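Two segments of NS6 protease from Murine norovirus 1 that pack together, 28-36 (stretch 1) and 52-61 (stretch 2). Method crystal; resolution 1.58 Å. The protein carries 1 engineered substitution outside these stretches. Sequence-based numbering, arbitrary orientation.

Stretch 1 (28-36) ITAKHVAPP
Stretch 2 52-61: TSSGDFLKYY

The carboxylate of Asp56, the third residue of the hairpin turn, grips the segment just after Ala30 by both of its oxygens. Its OD2 accepts a short hydrogen bond from the ring nitrogen ND1 of His32 (ND1 to OD2 2.6 Å, N-H...O angle 156°), lying at the ring edge near its plane, while OD1 accepts one from the backbone N of the same histidine (N to OD1 2.9 Å, 131°). His32 adopts chi1 p (78°) with chi2 near -90°, and Asp56 chi1 t (-160°) with chi2 37°; the CA-to-CB bond of Asp56 points sideways, and these torsions bring the carboxylate nearer to stretch 1.

The backbone of Asp56 takes part as well. Its O receives the N-H of Lys31 (N to O 2.8 Å, 162°) and also a CA-H...O contact from Ala30 (CA to O 3.3 Å). Asp56 therefore serves three consecutive residues: the backbone of Ala30 and Lys31 meets its carbonyl, and His32 is hydrogen-bonded to its side chain.

Beyond this point strand 28-30 adds to the 52-54/57-61 hairpin, running antiparallel to strand 57-61 at 149° between their N-to-C directions, with a closest axial approach of 4.8 Å. Thr29 and Leu58 form the hydrogen-bonded pair (CA-CA 5.3 Å): Thr29 N donates to Leu58 O and Leu58 N to Thr29 O, each at 2.9 Å. Ile28 with Lys59 (CA-CA 4.5 Å) and Ala30 with Phe57 (5.1 Å) are the flanking non-hydrogen-bonded pairs. Leu58 O additionally faces the CA of Ile28 at 3.3 Å in a CA-H...O contact.

Strand 57-61 is joined to strand 52-54 by a type II' turn from Ser54 to Phe57. Gly55, at phi/psi 57/-122, occupies a positive-phi region that favours glycine; Asp56 follows at -104/17. Ser54 and Phe57 close the turn with reciprocal backbone hydrogen bonds, N to O 2.9 Å both ways.

The first two pairs lie on different faces, while the side chains of Ala30 and Phe57 diverge. Ile28 (chi1 p, chi2 t) and Lys59 share one face, where Ile28 approaches the Phe57 ring obliquely, CG2 3.7 Å from CZ; Phe57 (chi1 t, chi2 -87°) starts away from stretch 1, but its ring returns. On the other face lie Thr29 (chi1 t) and Leu58 (chi1 t, chi2 p), with Thr29 CG2 3.9 Å from Leu58 CB and 4.0 Å from Tyr60 CE1, at the edge of that ring.

After Ala30 the chain bends sharply: Lys31 has phi/psi -49/-43 and His32 -70/-11, and Val33 N bonds to Ala30 O at 3.1 Å. The bend brings Ala34 CB to 3.5 Å from Leu58 CD2 and 3.6 Å from Tyr60 OH. Tyr60 (chi1 m, chi2 81°) places its OH 2.4 Å from the O of water 2, and that water donates to Pro35 O (2.9 Å). Near the turn, the all-t Lys31 side chain extends across the hairpin, its CD 3.6 Å from Gly55 O, and water 1 accepts from its NZ (3.1 Å) and donates to Gly55 O (2.6 Å).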

ATOM      1  N   ILE A  28       1.215  -2.929   6.811  1.00 14.24           N
ATOM      2  CA  ILE A  28       1.994  -2.177   5.835  1.00 11.90           C
ATOM      3  C   ILE A  28       1.427  -0.767   5.645  1.00 15.19           C
ATOM      4  O   ILE A  28       0.222  -0.544   5.799  1.00 15.06           O
ATOM      5  CB  ILE A  28       2.093  -2.904   4.471  1.00 14.79           C
ATOM      6  CG1 ILE A  28       0.718  -3.020   3.780  1.00 13.91           C
ATOM      7  CG2 ILE A  28       2.778  -4.261   4.656  1.00 15.29           C
ATOM      8  CD1 ILE A  28       0.804  -3.664   2.362  1.00 14.07           C
ATOM      9  N   THR A  29       2.302   0.179   5.312  1.00 12.91           N
ATOM     10  CA  THR A  29       1.879   1.568   5.139  1.00 12.67           C
ATOM     11  C   THR A  29       2.905   2.297   4.265  1.00 15.25           C
ATOM     12  O   THR A  29       3.916   1.726   3.861  1.00 15.82           O
ATOM     13  CB  THR A  29       1.726   2.289   6.513  1.00 16.49           C
ATOM     14  OG1 THR A  29       1.162   3.602   6.329  1.00 14.29           O
ATOM     15  CG2 THR A  29       3.067   2.426   7.202  1.00 18.44           C
ATOM     16  N   ALA A  30       2.635   3.565   3.985  1.00 14.96           N
ATOM     17  CA  ALA A  30       3.578   4.431   3.304  1.00 15.21           C
ATOM     18  C   ALA A  30       4.520   5.023   4.345  1.00 16.21           C
ATOM     19  O   ALA A  30       4.077   5.599   5.333  1.00 18.17           O
ATOM     20  CB  ALA A  30       2.830   5.540   2.576  1.00 16.73           C
ATOM     21  N   LYS A  31       5.820   4.884   4.131  1.00 16.18           N
ATOM     22  CA  LYS A  31       6.796   5.444   5.056  1.00 16.75           C
ATOM     23  C   LYS A  31       6.515   6.907   5.415  1.00 21.24           C
ATOM     24  O   LYS A  31       6.590   7.302   6.589  1.00 21.99           O
ATOM     25  CB  LYS A  31       8.221   5.289   4.502  1.00 20.39           C
ATOM     26  CG  LYS A  31       9.284   5.699   5.509  1.00 25.61           C
ATOM     27  CD  LYS A  31      10.685   5.528   4.958  1.00 33.16           C
ATOM     28  CE  LYS A  31      11.720   5.870   6.020  1.00 43.69           C
ATOM     29  NZ  LYS A  31      13.074   5.364   5.655  1.00 49.49           N
ATOM     30  N   HIS A  32       6.155   7.707   4.415  1.00 18.82           N
ATOM     31  CA  HIS A  32       6.009   9.143   4.632  1.00 19.53           C
ATOM     32  C   HIS A  32       4.814   9.553   5.491  1.00 20.46           C
ATOM     33  O   HIS A  32       4.740  10.711   5.901  1.00 23.24           O
ATOM     34  CB  HIS A  32       6.030   9.930   3.314  1.00 18.59           C
ATOM     35  CG  HIS A  32       4.752   9.883   2.542  1.00 18.52           C
ATOM     36  ND1 HIS A  32       4.480   8.918   1.593  1.00 16.93           N
ATOM     37  CD2 HIS A  32       3.680  10.714   2.546  1.00 16.17           C
ATOM     38  CE1 HIS A  32       3.293   9.146   1.062  1.00 15.33           C
ATOM     39  NE2 HIS A  32       2.787  10.236   1.618  1.00 18.89           N
ATOM     40  N   VAL A  33       3.891   8.629   5.771  1.00 17.96           N
ATOM     41  CA  VAL A  33       2.749   8.973   6.618  1.00 16.31           C
ATOM     42  C   VAL A  33       2.908   8.436   8.035  1.00 21.03           C
ATOM     43  O   VAL A  33       2.194   8.850   8.946  1.00 19.11           O
ATOM     44  CB  VAL A  33       1.384   8.489   6.049  1.00 16.91           C
ATOM     45  CG1 VAL A  33       1.177   8.959   4.613  1.00 17.02           C
ATOM     46  CG2 VAL A  33       1.238   6.972   6.167  1.00 15.55           C
ATOM     47  N   ALA A  34       3.859   7.527   8.230  1.00 18.17           N
ATOM     48  CA  ALA A  34       3.938   6.807   9.493  1.00 19.99           C
ATOM     49  C   ALA A  34       4.332   7.700  10.663  1.00 22.68           C
ATOM     50  O   ALA A  34       5.047   8.684  10.488  1.00 23.73           O
ATOM     51  CB  ALA A  34       4.906   5.644   9.374  1.00 18.83           C
ATOM     52  N   PRO A  35       3.867   7.343  11.867  1.00 22.16           N
ATOM     53  CA  PRO A  35       4.343   8.012  13.080  1.00 29.73           C
ATOM     54  C   PRO A  35       5.851   7.841  13.171  1.00 28.57           C
ATOM     55  O   PRO A  35       6.391   6.902  12.577  1.00 27.26           O
ATOM     56  CB  PRO A  35       3.669   7.224  14.202  1.00 26.28           C
ATOM     57  CG  PRO A  35       2.466   6.608  13.582  1.00 26.37           C
ATOM     58  CD  PRO A  35       2.877   6.294  12.162  1.00 18.63           C
ATOM     59  N   PRO A  36       6.525   8.728  13.913  1.00 31.14           N
ATOM     60  CA  PRO A  36       7.982   8.670  14.037  1.00 32.99           C
ATOM     61  C   PRO A  36       8.426   7.325  14.594  1.00 33.89           C
ATOM     62  O   PRO A  36       7.748   6.742  15.446  1.00 30.14           O
ATOM     63  CB  PRO A  36       8.293   9.786  15.037  1.00 33.30           C
ATOM     64  CG  PRO A  36       7.135  10.722  14.928  1.00 37.97           C
ATOM     65  CD  PRO A  36       5.949   9.844  14.682  1.00 32.04           C
ATOM     66  N   THR A  52      10.545  -2.690   8.907  1.00 24.63           N
ATOM     67  CA  THR A  52      11.451  -2.663   7.774  1.00 23.18           C
ATOM     68  C   THR A  52      10.941  -1.633   6.777  1.00 25.43           C
ATOM     69  O   THR A  52       9.739  -1.477   6.583  1.00 23.82           O
ATOM     70  CB  THR A  52      11.623  -4.046   7.098  1.00 29.53           C
ATOM     71  OG1 THR A  52      10.479  -4.356   6.295  1.00 34.14           O
ATOM     72  CG2 THR A  52      11.819  -5.139   8.142  1.00 34.04           C
ATOM     73  N   SER A  53      11.869  -0.911   6.168  1.00 26.02           N
ATOM     74  CA  SER A  53      11.508   0.053   5.150  1.00 25.25           C
ATOM     75  C   SER A  53      12.279  -0.199   3.866  1.00 23.93           C
ATOM     76  O   SER A  53      13.402  -0.716   3.872  1.00 26.14           O
ATOM     77  CB  SER A  53      11.746   1.484   5.638  1.00 34.44           C
ATOM     78  OG  SER A  53      13.089   1.668   6.040  1.00 43.51           O
ATOM     79  N   SER A  54      11.651   0.174   2.764  1.00 19.92           N
ATOM     80  CA  SER A  54      12.255   0.070   1.450  1.00 21.83           C
ATOM     81  C   SER A  54      11.638   1.175   0.608  1.00 21.88           C
ATOM     82  O   SER A  54      10.450   1.120   0.292  1.00 18.94           O
ATOM     83  CB  SER A  54      11.929  -1.291   0.850  1.00 23.15           C
ATOM     84  OG  SER A  54      12.488  -1.411  -0.435  1.00 27.10           O
ATOM     85  N   GLY A  55      12.426   2.186   0.266  1.00 21.57           N
ATOM     86  CA  GLY A  55      11.874   3.360  -0.395  1.00 18.49           C
ATOM     87  C   GLY A  55      10.777   3.968   0.474  1.00 20.44           C
ATOM     88  O   GLY A  55      11.028   4.316   1.628  1.00 26.04           O
ATOM     89  N   ASP A  56       9.564   4.079  -0.064  1.00 17.66           N
ATOM     90  CA  ASP A  56       8.436   4.622   0.708  1.00 17.52           C
ATOM     91  C   ASP A  56       7.476   3.533   1.192  1.00 18.91           C
ATOM     92  O   ASP A  56       6.332   3.815   1.560  1.00 18.83           O
ATOM     93  CB  ASP A  56       7.669   5.677  -0.101  1.00 16.38           C
ATOM     94  CG  ASP A  56       6.825   6.597   0.786  1.00 18.42           C
ATOM     95  OD1 ASP A  56       7.273   6.942   1.894  1.00 18.66           O
ATOM     96  OD2 ASP A  56       5.718   6.981   0.372  1.00 19.51           O
ATOM     97  N   PHE A  57       7.941   2.290   1.174  1.00 17.08           N
ATOM     98  CA  PHE A  57       7.156   1.173   1.695  1.00 17.85           C
ATOM     99  C   PHE A  57       7.615   0.821   3.105  1.00 15.84           C
ATOM    100  O   PHE A  57       8.803   0.611   3.336  1.00 19.90           O
ATOM    101  CB  PHE A  57       7.329  -0.038   0.784  1.00 16.62           C
ATOM    102  CG  PHE A  57       6.385  -1.171   1.081  1.00 15.80           C
ATOM    103  CD1 PHE A  57       6.705  -2.134   2.023  1.00 18.14           C
ATOM    104  CD2 PHE A  57       5.173  -1.267   0.408  1.00 16.14           C
ATOM    105  CE1 PHE A  57       5.838  -3.185   2.280  1.00 16.05           C
ATOM    106  CE2 PHE A  57       4.294  -2.307   0.675  1.00 18.61           C
ATOM    107  CZ  PHE A  57       4.628  -3.261   1.605  1.00 16.29           C
ATOM    108  N   LEU A  58       6.679   0.728   4.044  1.00 15.31           N
ATOM    109  CA  LEU A  58       7.031   0.415   5.422  1.00 17.06           C
ATOM    110  C   LEU A  58       6.227  -0.782   5.937  1.00 16.77           C
ATOM    111  O   LEU A  58       5.008  -0.835   5.771  1.00 17.78           O
ATOM    112  CB  LEU A  58       6.781   1.652   6.293  1.00 21.11           C
ATOM    113  CG  LEU A  58       7.328   1.647   7.712  1.00 26.91           C
ATOM    114  CD1 LEU A  58       8.845   1.551   7.688  1.00 31.49           C
ATOM    115  CD2 LEU A  58       6.880   2.916   8.421  1.00 27.02           C
ATOM    116  N   LYS A  59       6.909  -1.746   6.554  1.00 19.08           N
ATOM    117  CA  LYS A  59       6.244  -2.936   7.068  1.00 21.65           C
ATOM    118  C   LYS A  59       6.569  -3.139   8.537  1.00 18.40           C
ATOM    119  O   LYS A  59       7.735  -3.112   8.935  1.00 23.43           O
ATOM    120  CB  LYS A  59       6.654  -4.174   6.257  1.00 22.79           C
ATOM    121  CG  LYS A  59       6.081  -5.496   6.777  1.00 26.66           C
ATOM    122  CD  LYS A  59       6.220  -6.599   5.740  1.00 34.13           C
ATOM    123  CE  LYS A  59       7.681  -6.936   5.451  1.00 38.53           C
ATOM    124  NZ  LYS A  59       8.374  -7.497   6.645  1.00 43.69           N
ATOM    125  N   TYR A  60       5.526  -3.346   9.331  1.00 16.89           N
ATOM    126  CA  TYR A  60       5.657  -3.671  10.745  1.00 16.87           C
ATOM    127  C   TYR A  60       5.303  -5.123  10.947  1.00 19.50           C
ATOM    128  O   TYR A  60       4.284  -5.587  10.433  1.00 17.97           O
ATOM    129  CB  TYR A  60       4.670  -2.842  11.567  1.00 19.44           C
ATOM    130  CG  TYR A  60       4.912  -1.361  11.535  1.00 19.28           C
ATOM    131  CD1 TYR A  60       4.471  -0.594  10.467  1.00 21.89           C
ATOM    132  CD2 TYR A  60       5.532  -0.722  12.592  1.00 18.29           C
ATOM    133  CE1 TYR A  60       4.674   0.780  10.439  1.00 24.75           C
ATOM    134  CE2 TYR A  60       5.737   0.652  12.574  1.00 23.40           C
ATOM    135  CZ  TYR A  60       5.306   1.393  11.494  1.00 23.11           C
ATOM    136  OH  TYR A  60       5.486   2.765  11.476  1.00 23.24           O
ATOM    137  N   TYR A  61       6.144  -5.841  11.687  1.00 18.84           N
ATOM    138  CA  TYR A  61       5.841  -7.213  12.054  1.00 20.28           C
ATOM    139  C   TYR A  61       5.727  -7.354  13.572  1.00 19.85           C
ATOM    140  O   TYR A  61       6.656  -7.018  14.311  1.00 22.98           O
ATOM    141  CB  TYR A  61       6.902  -8.181  11.506  1.00 19.00           C
ATOM    142  CG  TYR A  61       6.741  -9.572  12.092  1.00 20.47           C
ATOM    143  CD1 TYR A  61       5.765 -10.439  11.612  1.00 19.29           C
ATOM    144  CD2 TYR A  61       7.514  -9.987  13.165  1.00 26.70           C
ATOM    145  CE1 TYR A  61       5.583 -11.702  12.171  1.00 22.61           C
ATOM    146  CE2 TYR A  61       7.343 -11.248  13.729  1.00 27.15           C
ATOM    147  CZ  TYR A  61       6.379 -12.098  13.227  1.00 25.44           C
ATOM    148  OH  TYR A  61       6.217 -13.351  13.777  1.00 25.86           O
TER
HETATM  149  O   HOH W   1      13.202   3.714   2.996  1.00 42.87           O
HETATM  150  O   HOH W   2       6.418   4.098  13.276  1.00 33.13           O